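Local coordinates for protein MAR1 Ribonuclease (Caenorhabditis elegans, PDB 2B34) that probably acts as a hydrolase of the isochorismatase family, possibly as a ribonuclease, at residues V19-E24 with H112-Q117; P80-T85 with P92-T97; T164-V169 with P175-V180. All coordinates share one frame; numbering follows the deposited sequence.

Contact 1: V19-E24 with H112-Q117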
ATOM      1  N   VAL A  19       9.757 -23.283  -7.221  1.00 17.61           N
ATOM      2  CA  VAL A  19       8.741 -23.891  -6.358  1.00 17.68           C
ATOM      3  C   VAL A  19       9.385 -24.172  -5.005  1.00 17.95           C
ATOM      4  O   VAL A  19      10.199 -25.096  -4.882  1.00 17.84           O
ATOM      5  CB  VAL A  19       8.206 -25.227  -6.958  1.00 17.57           C
ATOM      6  CG1 VAL A  19       7.125 -25.839  -6.068  1.00 17.06           C
ATOM      7  CG2 VAL A  19       7.697 -25.029  -8.389  1.00 17.19           C
ATOM      8  N   CYS A  20       9.041 -23.391  -3.984  1.00 18.42           N
ATOM      9  CA  CYS A  20       9.723 -23.591  -2.703  1.00 18.95           C
ATOM     10  C   CYS A  20       8.921 -24.274  -1.607  1.00 18.60           C
ATOM     11  O   CYS A  20       7.861 -23.795  -1.171  1.00 18.28           O
ATOM     12  CB  CYS A  20      10.517 -22.349  -2.227  1.00 19.79           C
ATOM     13  SG  CYS A  20      10.023 -21.446  -0.757  1.00 21.51           S
ATOM     14  N   ASP A  21       9.428 -25.444  -1.234  1.00 18.23           N
ATOM     15  CA  ASP A  21       9.082 -26.112   0.010  1.00 18.02           C
ATOM     16  C   ASP A  21       7.599 -26.472   0.158  1.00 18.10           C
ATOM     17  O   ASP A  21       7.075 -26.531   1.269  1.00 18.11           O
ATOM     18  CB  ASP A  21       9.604 -25.285   1.203  1.00 17.62           C
ATOM     19  CG  ASP A  21      11.120 -25.060   1.143  1.00 17.32           C
ATOM     20  OD1 ASP A  21      11.785 -25.639   0.256  1.00 17.15           O
ATOM     21  OD2 ASP A  21      11.654 -24.297   1.976  1.00 16.79           O
ATOM     22  N   LEU A  22       6.937 -26.738  -0.967  1.00 17.97           N
ATOM     23  CA  LEU A  22       5.546 -27.180  -0.946  1.00 18.20           C
ATOM     24  C   LEU A  22       5.459 -28.678  -0.654  1.00 18.43           C
ATOM     25  O   LEU A  22       5.186 -29.495  -1.540  1.00 18.38           O
ATOM     26  CB  LEU A  22       4.830 -26.800  -2.247  1.00 17.75           C
ATOM     27  CG  LEU A  22       4.380 -25.336  -2.323  1.00 17.41           C
ATOM     28  CD1 LEU A  22       3.940 -24.969  -3.732  1.00 17.53           C
ATOM     29  CD2 LEU A  22       3.273 -25.037  -1.324  1.00 17.11           C
ATOM     30  N   GLN A  23       5.691 -29.018   0.610  1.00 18.76           N
ATOM     31  CA  GLN A  23       5.850 -30.403   1.028  1.00 19.24           C
ATOM     32  C   GLN A  23       4.700 -30.918   1.878  1.00 19.94           C
ATOM     33  O   GLN A  23       3.921 -30.148   2.440  1.00 19.55           O
ATOM     34  CB  GLN A  23       7.164 -30.586   1.787  1.00 19.23           C
ATOM     35  CG  GLN A  23       8.398 -30.268   0.967  1.00 18.14           C
ATOM     36  CD  GLN A  23       9.533 -29.791   1.831  1.00 16.58           C
ATOM     37  OE1 GLN A  23      10.165 -30.569   2.545  1.00 17.79           O
ATOM     38  NE2 GLN A  23       9.799 -28.502   1.777  1.00 15.62           N
ATOM     39  N   GLU A  24       4.644 -32.243   1.972  1.00 20.97           N
ATOM     40  CA  GLU A  24       3.545 -32.984   2.576  1.00 21.83           C
ATOM     41  C   GLU A  24       3.179 -32.586   4.007  1.00 22.04           C
ATOM     42  O   GLU A  24       2.008 -32.352   4.296  1.00 22.20           O
ATOM     43  CB  GLU A  24       3.832 -34.485   2.469  1.00 22.09           C
ATOM     44  CG  GLU A  24       3.734 -35.008   1.029  1.00 23.44           C
ATOM     45  CD  GLU A  24       4.432 -36.345   0.810  1.00 25.52           C
ATOM     46  OE1 GLU A  24       5.409 -36.658   1.530  1.00 27.43           O
ATOM     47  OE2 GLU A  24       4.009 -37.076  -0.109  1.00 25.26           O
ATOM     48  N   HIS A 112       6.610 -15.623   4.565  1.00 19.20           N
ATOM     49  CA  HIS A 112       7.409 -14.709   5.380  1.00 18.96           C
ATOM     50  C   HIS A 112       8.750 -15.312   5.796  1.00 19.24           C
ATOM     51  O   HIS A 112       9.493 -14.706   6.573  1.00 19.39           O
ATOM     52  CB  HIS A 112       6.611 -14.315   6.621  1.00 18.65           C
ATOM     53  CG  HIS A 112       6.353 -15.456   7.553  1.00 17.56           C
ATOM     54  ND1 HIS A 112       5.616 -16.563   7.189  1.00 16.61           N
ATOM     55  CD2 HIS A 112       6.746 -15.668   8.832  1.00 16.05           C
ATOM     56  CE1 HIS A 112       5.562 -17.405   8.206  1.00 16.49           C
ATOM     57  NE2 HIS A 112       6.240 -16.885   9.214  1.00 15.75           N
ATOM     58  N   VAL A 113       9.053 -16.511   5.297  1.00 19.78           N
ATOM     59  CA  VAL A 113      10.325 -17.182   5.599  1.00 20.16           C
ATOM     60  C   VAL A 113      11.070 -17.586   4.310  1.00 20.60           C
ATOM     61  O   VAL A 113      11.825 -16.769   3.793  1.00 20.79           O
ATOM     62  CB  VAL A 113      10.160 -18.351   6.618  1.00 20.23           C
ATOM     63  CG1 VAL A 113      11.509 -18.828   7.118  1.00 19.79           C
ATOM     64  CG2 VAL A 113       9.297 -17.925   7.800  1.00 19.61           C
ATOM     65  N   CYS A 114      10.855 -18.802   3.785  1.00 21.47           N
ATOM     66  CA  CYS A 114      11.510 -19.245   2.528  1.00 21.43           C
ATOM     67  C   CYS A 114      11.285 -18.269   1.391  1.00 20.65           C
ATOM     68  O   CYS A 114      12.236 -17.864   0.732  1.00 20.85           O
ATOM     69  CB  CYS A 114      11.051 -20.646   2.057  1.00 21.52           C
ATOM     70  SG  CYS A 114      11.679 -21.172   0.374  1.00 24.58           S
ATOM     71  N   VAL A 115      10.024 -17.911   1.163  1.00 19.87           N
ATOM     72  CA  VAL A 115       9.645 -17.102   0.008  1.00 19.03           C
ATOM     73  C   VAL A 115      10.233 -15.702   0.133  1.00 18.65           C
ATOM     74  O   VAL A 115      10.771 -15.174  -0.833  1.00 18.14           O
ATOM     75  CB  VAL A 115       8.103 -17.051  -0.195  1.00 19.01           C
ATOM     76  CG1 VAL A 115       7.740 -16.230  -1.424  1.00 18.47           C
ATOM     77  CG2 VAL A 115       7.528 -18.464  -0.320  1.00 19.05           C
ATOM     78  N   LEU A 116      10.140 -15.122   1.331  1.00 18.45           N
ATOM     79  CA  LEU A 116      10.705 -13.801   1.603  1.00 18.37           C
ATOM     80  C   LEU A 116      12.232 -13.801   1.508  1.00 18.53           C
ATOM     81  O   LEU A 116      12.809 -12.944   0.840  1.00 18.76           O
ATOM     82  CB  LEU A 116      10.251 -13.270   2.970  1.00 18.21           C
ATOM     83  CG  LEU A 116      10.736 -11.869   3.377  1.00 17.79           C
ATOM     84  CD1 LEU A 116      10.324 -10.815   2.345  1.00 16.90           C
ATOM     85  CD2 LEU A 116      10.230 -11.492   4.769  1.00 18.01           C
ATOM     86  N   GLN A 117      12.877 -14.754   2.178  1.00 18.74           N
ATOM     87  CA  GLN A 117      14.341 -14.863   2.147  1.00 19.00           C
ATOM     88  C   GLN A 117      14.863 -15.152   0.742  1.00 18.76           C
ATOM     89  O   GLN A 117      15.873 -14.582   0.324  1.00 18.85           O
ATOM     90  CB  GLN A 117      14.853 -15.918   3.136  1.00 19.07           C
ATOM     91  CG  GLN A 117      14.607 -15.603   4.620  1.00 20.96           C
ATOM     92  CD  GLN A 117      15.127 -14.239   5.051  1.00 22.86           C
ATOM     93  OE1 GLN A 117      16.193 -13.794   4.617  1.00 24.72           O
ATOM     94  NE2 GLN A 117      14.374 -13.571   5.912  1.00 22.87           N
TER
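Cys20 and Cys114 are joined by a disulfide, SG to SG 2.0 Å, which ties the end of strand 15-20 to the first turn of helix 114-124. This is the tight part of the contact. The side chain of Cys20 leaves the backbone toward the helix, and Cys114 answers with SG anti to its own backbone N (chi1 173°), which turns the sulfur toward the strand. The bridge is oddly twisted: its S-S torsion is -166°, nearly flat where something close to a right angle is usual, and chi1 of Cys20, at 114°, is far from any staggered value. The link is either strained or imperfectly modelled.

Around it the fit loosens. Val115, one residue along the helix, puts its CG2 methyl 3.9 Å from SG of Cys20. On the polar side, OD2 of Asp21 stands 3.5 Å from SG of Cys114, close but not bonded. That oxygen is held by a salt bridge to Lys84, while OD1 takes a hydrogen bond from Thr57, so both ends of the carboxylate are anchored and its rotation is fixed. Little of this reaches solvent, since all four touching residues are buried.

The grouping of Asp21, Lys84 and Cys114 is consistent with the Asp-Lys-Cys triad of isochorismatase-like cysteine hydrolases. If Cys114 is indeed the nucleophile, the disulfide captures an oxidised state in which its thiol is not available for attack.

Contact 2: P80-T85 with P92-T97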
ATOM      1  N   PRO A  80      15.209 -30.245 -11.619  1.00 23.12           N
ATOM      2  CA  PRO A  80      15.986 -30.470 -10.402  1.00 22.91           C
ATOM      3  C   PRO A  80      15.143 -30.269  -9.145  1.00 22.63           C
ATOM      4  O   PRO A  80      14.288 -29.380  -9.100  1.00 22.48           O
ATOM      5  CB  PRO A  80      17.075 -29.388 -10.469  1.00 22.76           C
ATOM      6  CG  PRO A  80      17.061 -28.884 -11.864  1.00 23.09           C
ATOM      7  CD  PRO A  80      15.654 -29.030 -12.324  1.00 23.03           C
ATOM      8  N   ILE A  81      15.383 -31.111  -8.145  1.00 22.45           N
ATOM      9  CA  ILE A  81      14.784 -30.960  -6.826  1.00 22.55           C
ATOM     10  C   ILE A  81      15.904 -31.033  -5.800  1.00 22.51           C
ATOM     11  O   ILE A  81      16.537 -32.079  -5.638  1.00 22.33           O
ATOM     12  CB  ILE A  81      13.728 -32.056  -6.522  1.00 22.47           C
ATOM     13  CG1 ILE A  81      12.548 -31.965  -7.499  1.00 22.49           C
ATOM     14  CG2 ILE A  81      13.252 -31.953  -5.063  1.00 22.34           C
ATOM     15  CD1 ILE A  81      11.647 -33.203  -7.523  1.00 22.65           C
ATOM     16  N   PHE A  82      16.141 -29.918  -5.113  1.00 22.64           N
ATOM     17  CA  PHE A  82      17.230 -29.821  -4.143  1.00 22.80           C
ATOM     18  C   PHE A  82      16.714 -29.764  -2.709  1.00 22.91           C
ATOM     19  O   PHE A  82      15.712 -29.104  -2.426  1.00 22.84           O
ATOM     20  CB  PHE A  82      18.100 -28.592  -4.423  1.00 22.71           C
ATOM     21  CG  PHE A  82      18.667 -28.541  -5.820  1.00 23.47           C
ATOM     22  CD1 PHE A  82      19.486 -29.563  -6.297  1.00 23.93           C
ATOM     23  CD2 PHE A  82      18.397 -27.456  -6.652  1.00 23.79           C
ATOM     24  CE1 PHE A  82      20.015 -29.512  -7.590  1.00 24.59           C
ATOM     25  CE2 PHE A  82      18.919 -27.393  -7.941  1.00 24.04           C
ATOM     26  CZ  PHE A  82      19.730 -28.423  -8.412  1.00 23.98           C
ATOM     27  N   ASP A  83      17.403 -30.454  -1.807  1.00 22.77           N
ATOM     28  CA  ASP A  83      17.108 -30.331  -0.383  1.00 23.04           C
ATOM     29  C   ASP A  83      17.963 -29.231   0.248  1.00 22.95           C
ATOM     30  O   ASP A  83      19.033 -28.893  -0.262  1.00 22.91           O
ATOM     31  CB  ASP A  83      17.285 -31.669   0.347  1.00 23.23           C
ATOM     32  CG  ASP A  83      18.728 -32.150   0.363  1.00 24.04           C
ATOM     33  OD1 ASP A  83      19.316 -32.339  -0.721  1.00 24.12           O
ATOM     34  OD2 ASP A  83      19.266 -32.356   1.471  1.00 25.80           O
ATOM     35  N   LYS A  84      17.479 -28.673   1.353  1.00 22.81           N
ATOM     36  CA  LYS A  84      18.165 -27.582   2.039  1.00 22.77           C
ATOM     37  C   LYS A  84      17.701 -27.452   3.486  1.00 23.01           C
ATOM     38  O   LYS A  84      16.629 -27.943   3.854  1.00 22.96           O
ATOM     39  CB  LYS A  84      17.950 -26.248   1.300  1.00 22.84           C
ATOM     40  CG  LYS A  84      16.483 -25.820   1.153  1.00 22.51           C
ATOM     41  CD  LYS A  84      16.368 -24.392   0.636  1.00 22.48           C
ATOM     42  CE  LYS A  84      14.913 -23.914   0.569  1.00 21.44           C
ATOM     43  NZ  LYS A  84      14.259 -23.836   1.908  1.00 21.33           N
ATOM     44  N   THR A  85      18.520 -26.780   4.292  1.00 23.14           N
ATOM     45  CA  THR A  85      18.155 -26.397   5.651  1.00 23.28           C
ATOM     46  C   THR A  85      18.092 -24.875   5.771  1.00 23.37           C
ATOM     47  O   THR A  85      17.371 -24.340   6.617  1.00 23.41           O
ATOM     48  CB  THR A  85      19.140 -26.961   6.688  1.00 23.44           C
ATOM     49  OG1 THR A  85      20.482 -26.734   6.241  1.00 23.40           O
ATOM     50  CG2 THR A  85      18.916 -28.460   6.884  1.00 23.17           C
ATOM     51  N   PRO A  92      23.972 -22.941  -3.757  1.00 24.61           N
ATOM     52  CA  PRO A  92      24.908 -23.185  -4.871  1.00 24.88           C
ATOM     53  C   PRO A  92      24.344 -23.904  -6.120  1.00 25.17           C
ATOM     54  O   PRO A  92      24.581 -23.423  -7.229  1.00 25.20           O
ATOM     55  CB  PRO A  92      26.038 -23.977  -4.206  1.00 24.98           C
ATOM     56  CG  PRO A  92      26.079 -23.413  -2.826  1.00 24.84           C
ATOM     57  CD  PRO A  92      24.636 -23.131  -2.450  1.00 24.48           C
ATOM     58  N   PRO A  93      23.608 -25.030  -5.954  1.00 25.54           N
ATOM     59  CA  PRO A  93      23.020 -25.722  -7.114  1.00 25.89           C
ATOM     60  C   PRO A  93      22.074 -24.898  -8.003  1.00 26.22           C
ATOM     61  O   PRO A  93      21.794 -25.306  -9.132  1.00 26.04           O
ATOM     62  CB  PRO A  93      22.233 -26.866  -6.468  1.00 25.83           C
ATOM     63  CG  PRO A  93      22.916 -27.112  -5.185  1.00 25.76           C
ATOM     64  CD  PRO A  93      23.303 -25.754  -4.705  1.00 25.56           C
ATOM     65  N   THR A  94      21.577 -23.766  -7.505  1.00 26.71           N
ATOM     66  CA  THR A  94      20.645 -22.937  -8.282  1.00 27.15           C
ATOM     67  C   THR A  94      21.340 -21.800  -9.030  1.00 27.71           C
ATOM     68  O   THR A  94      20.708 -21.087  -9.810  1.00 27.68           O
ATOM     69  CB  THR A  94      19.506 -22.343  -7.402  1.00 27.05           C
ATOM     70  OG1 THR A  94      20.059 -21.459  -6.419  1.00 26.54           O
ATOM     71  CG2 THR A  94      18.710 -23.447  -6.716  1.00 26.84           C
ATOM     72  N   GLU A  95      22.639 -21.634  -8.792  1.00 28.65           N
ATOM     73  CA  GLU A  95      23.392 -20.505  -9.347  1.00 29.64           C
ATOM     74  C   GLU A  95      23.437 -20.481 -10.881  1.00 29.77           C
ATOM     75  O   GLU A  95      23.164 -19.445 -11.489  1.00 29.86           O
ATOM     76  CB  GLU A  95      24.795 -20.427  -8.722  1.00 29.79           C
ATOM     77  CG  GLU A  95      24.764 -20.051  -7.229  1.00 30.35           C
ATOM     78  CD  GLU A  95      26.128 -20.071  -6.550  1.00 30.87           C
ATOM     79  OE1 GLU A  95      27.140 -20.416  -7.204  1.00 33.17           O
ATOM     80  OE2 GLU A  95      26.187 -19.739  -5.345  1.00 32.62           O
ATOM     81  N   ASP A  96      23.749 -21.623 -11.496  1.00 30.14           N
ATOM     82  CA  ASP A  96      23.819 -21.732 -12.959  1.00 30.51           C
ATOM     83  C   ASP A  96      22.488 -21.423 -13.657  1.00 30.58           C
ATOM     84  O   ASP A  96      22.476 -20.812 -14.728  1.00 30.57           O
ATOM     85  CB  ASP A  96      24.333 -23.114 -13.383  1.00 30.62           C
ATOM     86  CG  ASP A  96      25.850 -23.236 -13.295  1.00 31.32           C
ATOM     87  OD1 ASP A  96      26.538 -22.216 -13.064  1.00 32.18           O
ATOM     88  OD2 ASP A  96      26.359 -24.362 -13.464  1.00 32.24           O
ATOM     89  N   THR A  97      21.382 -21.851 -13.048  1.00 30.59           N
ATOM     90  CA  THR A  97      20.036 -21.515 -13.531  1.00 30.63           C
ATOM     91  C   THR A  97      19.811 -20.002 -13.496  1.00 30.60           C
ATOM     92  O   THR A  97      19.313 -19.419 -14.461  1.00 30.54           O
ATOM     93  CB  THR A  97      18.937 -22.222 -12.687  1.00 30.73           C
ATOM     94  OG1 THR A  97      19.125 -23.640 -12.742  1.00 30.93           O
ATOM     95  CG2 THR A  97      17.534 -21.886 -13.200  1.00 30.71           C
TER
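Phe82 and Pro93 make the main contact, a CH-pi interaction. The CB of Pro93 sits over the centre of the Phe82 ring, 3.5 Å from the centroid and only 10° off the ring normal, so a C-H of that carbon can point at one face. The Phe82 side chain leaves the strand toward 92-97 with CG anti to the carbonyl carbon (chi1 -56°), and the two side chains run past each other in opposite directions, with CB the proline ring carbon that meets the ring.

Plain apolar contact is lighter. The CG2 methyl of Thr94 approaches the same ring obliquely, 4.0 Å from CD2 of Phe82. Ile91, in the loop between the segments, also touches this phenylalanine.

Polar bonds hold the helical side of the contact in shape. With the hydroxyl of Thr94 bonded to O of Ile91, the CG2 methyl is the branch that faces the ring, and N of Glu95 bonds to O of Pro92 at 3.1 Å.

Phe82 thus packs under the turn that leads into helix 95-98. The strand-loop-helix unit belongs to an alpha/beta fold with a parallel sheet ordered 3-2-1-4-5-6, and it begins the crossover from 81-84, the outermost strand of the sheet within this chain, to strand 103-109, beyond strand 15-20.

Contact 3: T164-V169 with P175-V180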
ATOM      1  N   THR A 164       0.234 -13.869 -14.625  1.00 17.94           N
ATOM      2  CA  THR A 164       1.541 -14.407 -15.014  1.00 18.43           C
ATOM      3  C   THR A 164       1.473 -15.282 -16.273  1.00 18.67           C
ATOM      4  O   THR A 164       2.268 -15.087 -17.197  1.00 18.91           O
ATOM      5  CB  THR A 164       2.217 -15.163 -13.844  1.00 18.32           C
ATOM      6  OG1 THR A 164       2.295 -14.300 -12.705  1.00 18.47           O
ATOM      7  CG2 THR A 164       3.628 -15.614 -14.207  1.00 18.52           C
ATOM      8  N   ILE A 165       0.527 -16.223 -16.311  1.00 19.08           N
ATOM      9  CA  ILE A 165       0.399 -17.169 -17.433  1.00 19.52           C
ATOM     10  C   ILE A 165       0.166 -16.422 -18.747  1.00 19.54           C
ATOM     11  O   ILE A 165       0.844 -16.678 -19.746  1.00 19.37           O
ATOM     12  CB  ILE A 165      -0.774 -18.185 -17.236  1.00 19.82           C
ATOM     13  CG1 ILE A 165      -0.746 -18.867 -15.860  1.00 20.24           C
ATOM     14  CG2 ILE A 165      -0.801 -19.218 -18.364  1.00 19.97           C
ATOM     15  CD1 ILE A 165       0.520 -19.588 -15.510  1.00 22.48           C
ATOM     16  N   LEU A 166      -0.790 -15.498 -18.720  1.00 19.55           N
ATOM     17  CA  LEU A 166      -1.163 -14.707 -19.886  1.00 19.74           C
ATOM     18  C   LEU A 166      -0.122 -13.648 -20.223  1.00 20.04           C
ATOM     19  O   LEU A 166       0.024 -13.271 -21.385  1.00 20.33           O
ATOM     20  CB  LEU A 166      -2.538 -14.067 -19.680  1.00 19.61           C
ATOM     21  CG  LEU A 166      -3.733 -15.024 -19.749  1.00 19.45           C
ATOM     22  CD1 LEU A 166      -5.004 -14.323 -19.338  1.00 19.70           C
ATOM     23  CD2 LEU A 166      -3.879 -15.620 -21.154  1.00 19.45           C
ATOM     24  N   GLY A 167       0.586 -13.166 -19.203  1.00 20.24           N
ATOM     25  CA  GLY A 167       1.696 -12.235 -19.392  1.00 20.55           C
ATOM     26  C   GLY A 167       2.861 -12.875 -20.129  1.00 20.90           C
ATOM     27  O   GLY A 167       3.533 -12.222 -20.926  1.00 20.61           O
ATOM     28  N   LEU A 168       3.092 -14.160 -19.867  1.00 21.30           N
ATOM     29  CA  LEU A 168       4.156 -14.910 -20.536  1.00 22.01           C
ATOM     30  C   LEU A 168       3.925 -15.070 -22.043  1.00 22.63           C
ATOM     31  O   LEU A 168       4.883 -15.047 -22.817  1.00 22.77           O
ATOM     32  CB  LEU A 168       4.364 -16.281 -19.877  1.00 21.84           C
ATOM     33  CG  LEU A 168       5.077 -16.309 -18.517  1.00 21.65           C
ATOM     34  CD1 LEU A 168       4.737 -17.590 -17.745  1.00 20.67           C
ATOM     35  CD2 LEU A 168       6.595 -16.143 -18.669  1.00 21.08           C
ATOM     36  N   VAL A 169       2.665 -15.224 -22.457  1.00 23.25           N
ATOM     37  CA  VAL A 169       2.352 -15.454 -23.879  1.00 23.88           C
ATOM     38  C   VAL A 169       2.143 -14.173 -24.707  1.00 24.39           C
ATOM     39  O   VAL A 169       2.335 -14.177 -25.923  1.00 24.30           O
ATOM     40  CB  VAL A 169       1.181 -16.466 -24.093  1.00 23.83           C
ATOM     41  CG1 VAL A 169       1.604 -17.870 -23.671  1.00 23.78           C
ATOM     42  CG2 VAL A 169      -0.091 -16.028 -23.359  1.00 23.84           C
ATOM     43  N   PRO A 175       1.786 -19.425 -30.221  1.00 31.73           N
ATOM     44  CA  PRO A 175       1.615 -20.825 -30.635  1.00 31.85           C
ATOM     45  C   PRO A 175       1.135 -21.754 -29.516  1.00 31.91           C
ATOM     46  O   PRO A 175       0.544 -22.796 -29.799  1.00 31.96           O
ATOM     47  CB  PRO A 175       3.016 -21.236 -31.113  1.00 31.70           C
ATOM     48  CG  PRO A 175       3.943 -20.195 -30.594  1.00 31.83           C
ATOM     49  CD  PRO A 175       3.145 -18.935 -30.516  1.00 31.81           C
ATOM     50  N   LYS A 176       1.380 -21.363 -28.266  1.00 32.01           N
ATOM     51  CA  LYS A 176       1.016 -22.160 -27.099  1.00 32.10           C
ATOM     52  C   LYS A 176      -0.123 -21.555 -26.268  1.00 31.93           C
ATOM     53  O   LYS A 176      -0.365 -21.988 -25.141  1.00 32.13           O
ATOM     54  CB  LYS A 176       2.251 -22.392 -26.216  1.00 32.31           C
ATOM     55  CG  LYS A 176       2.974 -23.720 -26.445  1.00 33.30           C
ATOM     56  CD  LYS A 176       3.786 -23.745 -27.733  1.00 34.16           C
ATOM     57  CE  LYS A 176       4.626 -25.015 -27.829  1.00 34.72           C
ATOM     58  NZ  LYS A 176       3.808 -26.266 -27.877  1.00 35.53           N
ATOM     59  N   PHE A 177      -0.828 -20.571 -26.828  1.00 31.60           N
ATOM     60  CA  PHE A 177      -1.899 -19.874 -26.102  1.00 31.20           C
ATOM     61  C   PHE A 177      -3.076 -20.778 -25.726  1.00 31.02           C
ATOM     62  O   PHE A 177      -3.534 -20.760 -24.583  1.00 30.73           O
ATOM     63  CB  PHE A 177      -2.400 -18.651 -26.880  1.00 31.18           C
ATOM     64  CG  PHE A 177      -3.674 -18.067 -26.332  1.00 31.18           C
ATOM     65  CD1 PHE A 177      -3.656 -17.273 -25.188  1.00 31.08           C
ATOM     66  CD2 PHE A 177      -4.893 -18.322 -26.954  1.00 30.74           C
ATOM     67  CE1 PHE A 177      -4.832 -16.737 -24.674  1.00 30.82           C
ATOM     68  CE2 PHE A 177      -6.074 -17.791 -26.449  1.00 31.03           C
ATOM     69  CZ  PHE A 177      -6.044 -16.994 -25.307  1.00 31.32           C
ATOM     70  N   LYS A 178      -3.563 -21.556 -26.691  1.00 30.81           N
ATOM     71  CA  LYS A 178      -4.691 -22.457 -26.451  1.00 30.75           C
ATOM     72  C   LYS A 178      -4.379 -23.520 -25.398  1.00 30.25           C
ATOM     73  O   LYS A 178      -5.262 -23.925 -24.639  1.00 30.21           O
ATOM     74  CB  LYS A 178      -5.175 -23.096 -27.757  1.00 30.95           C
ATOM     75  CG  LYS A 178      -6.131 -22.217 -28.556  1.00 32.01           C
ATOM     76  CD  LYS A 178      -7.524 -22.204 -27.928  1.00 33.32           C
ATOM     77  CE  LYS A 178      -8.377 -21.075 -28.475  1.00 33.87           C
ATOM     78  NZ  LYS A 178      -9.618 -20.890 -27.669  1.00 34.52           N
ATOM     79  N   GLU A 179      -3.121 -23.948 -25.339  1.00 29.78           N
ATOM     80  CA  GLU A 179      -2.682 -24.892 -24.312  1.00 29.55           C
ATOM     81  C   GLU A 179      -2.690 -24.283 -22.909  1.00 28.89           C
ATOM     82  O   GLU A 179      -3.242 -24.878 -21.985  1.00 28.69           O
ATOM     83  CB  GLU A 179      -1.305 -25.463 -24.639  1.00 29.68           C
ATOM     84  CG  GLU A 179      -1.340 -26.567 -25.678  1.00 30.88           C
ATOM     85  CD  GLU A 179       0.037 -27.086 -26.016  1.00 32.00           C
ATOM     86  OE1 GLU A 179       0.493 -26.841 -27.154  1.00 33.24           O
ATOM     87  OE2 GLU A 179       0.662 -27.727 -25.145  1.00 32.11           O
ATOM     88  N   VAL A 180      -2.091 -23.102 -22.758  1.00 28.44           N
ATOM     89  CA  VAL A 180      -2.071 -22.425 -21.455  1.00 28.12           C
ATOM     90  C   VAL A 180      -3.457 -21.918 -21.046  1.00 27.89           C
ATOM     91  O   VAL A 180      -3.739 -21.785 -19.855  1.00 27.77           O
ATOM     92  CB  VAL A 180      -0.991 -21.293 -21.358  1.00 28.05           C
ATOM     93  CG1 VAL A 180       0.411 -21.855 -21.584  1.00 28.09           C
ATOM     94  CG2 VAL A 180      -1.280 -20.144 -22.316  1.00 28.14           C
TER
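The Phe177 ring meets the helix before it by its edge. Leu166 CD2 comes in near the ring plane, 3.8 Å from CE1 of Phe177, and Val169 CG2 lies at the same rim, 4.2 Å from CD1. Phe177 carries CG anti to its backbone N (chi1 168°), which brings the CD1 and CE1 edge to these two residues; Leu166 meets it at a slant and Val169 at about a right angle.

The valines and isoleucine complete the interface. Val169 and Val180 reach toward each other tip to tip, with CG1 of Val169 3.9 Å from CG2 of Val180. Closer still, Ile165 CG2 lies 3.6 Å from CB of Val180, the two side chains passing in opposite directions. The five touching residues are all buried, and they interact purely by apolar contact. Lys176, the N-cap residue of helix 177-183, has a salt bridge to Glu179 whose hydrogen bond is weak.

Helix 33-49 closes one flank, with Ala46 touching Ile165 and Ile49 touching Val180. Behind helix 161-169, Thr164 and Leu168 lean on Ile105 of strand 103-109. Phe87 of a neighbouring subunit packs against Val169 and Phe177, so this helix pair also lies at an assembly interface.

From the N terminus, 19-24 at the end of strand 15-20 opens contact 1, which closes only at 112-117, beyond strand 103-109, and joins that first strand to helix 114-124. Contact 2 is nested inside that loop: 80-85 and 92-97 close a short loop of six residues, 86-91, between strand 81-84 and the turn into helix 95-98. A salt bridge links the two directly, Asp21 OD2 to Lys84 NZ 2.6 Å. Contact 3 follows in series, tying helix 161-169 to helix 177-183 on the opposite side of the chain's centre from contact 1, with centres about 25 Å apart. Contacts 1 and 3 still meet across the assembly, where Leu166 packs on Val113 of a neighbouring subunit.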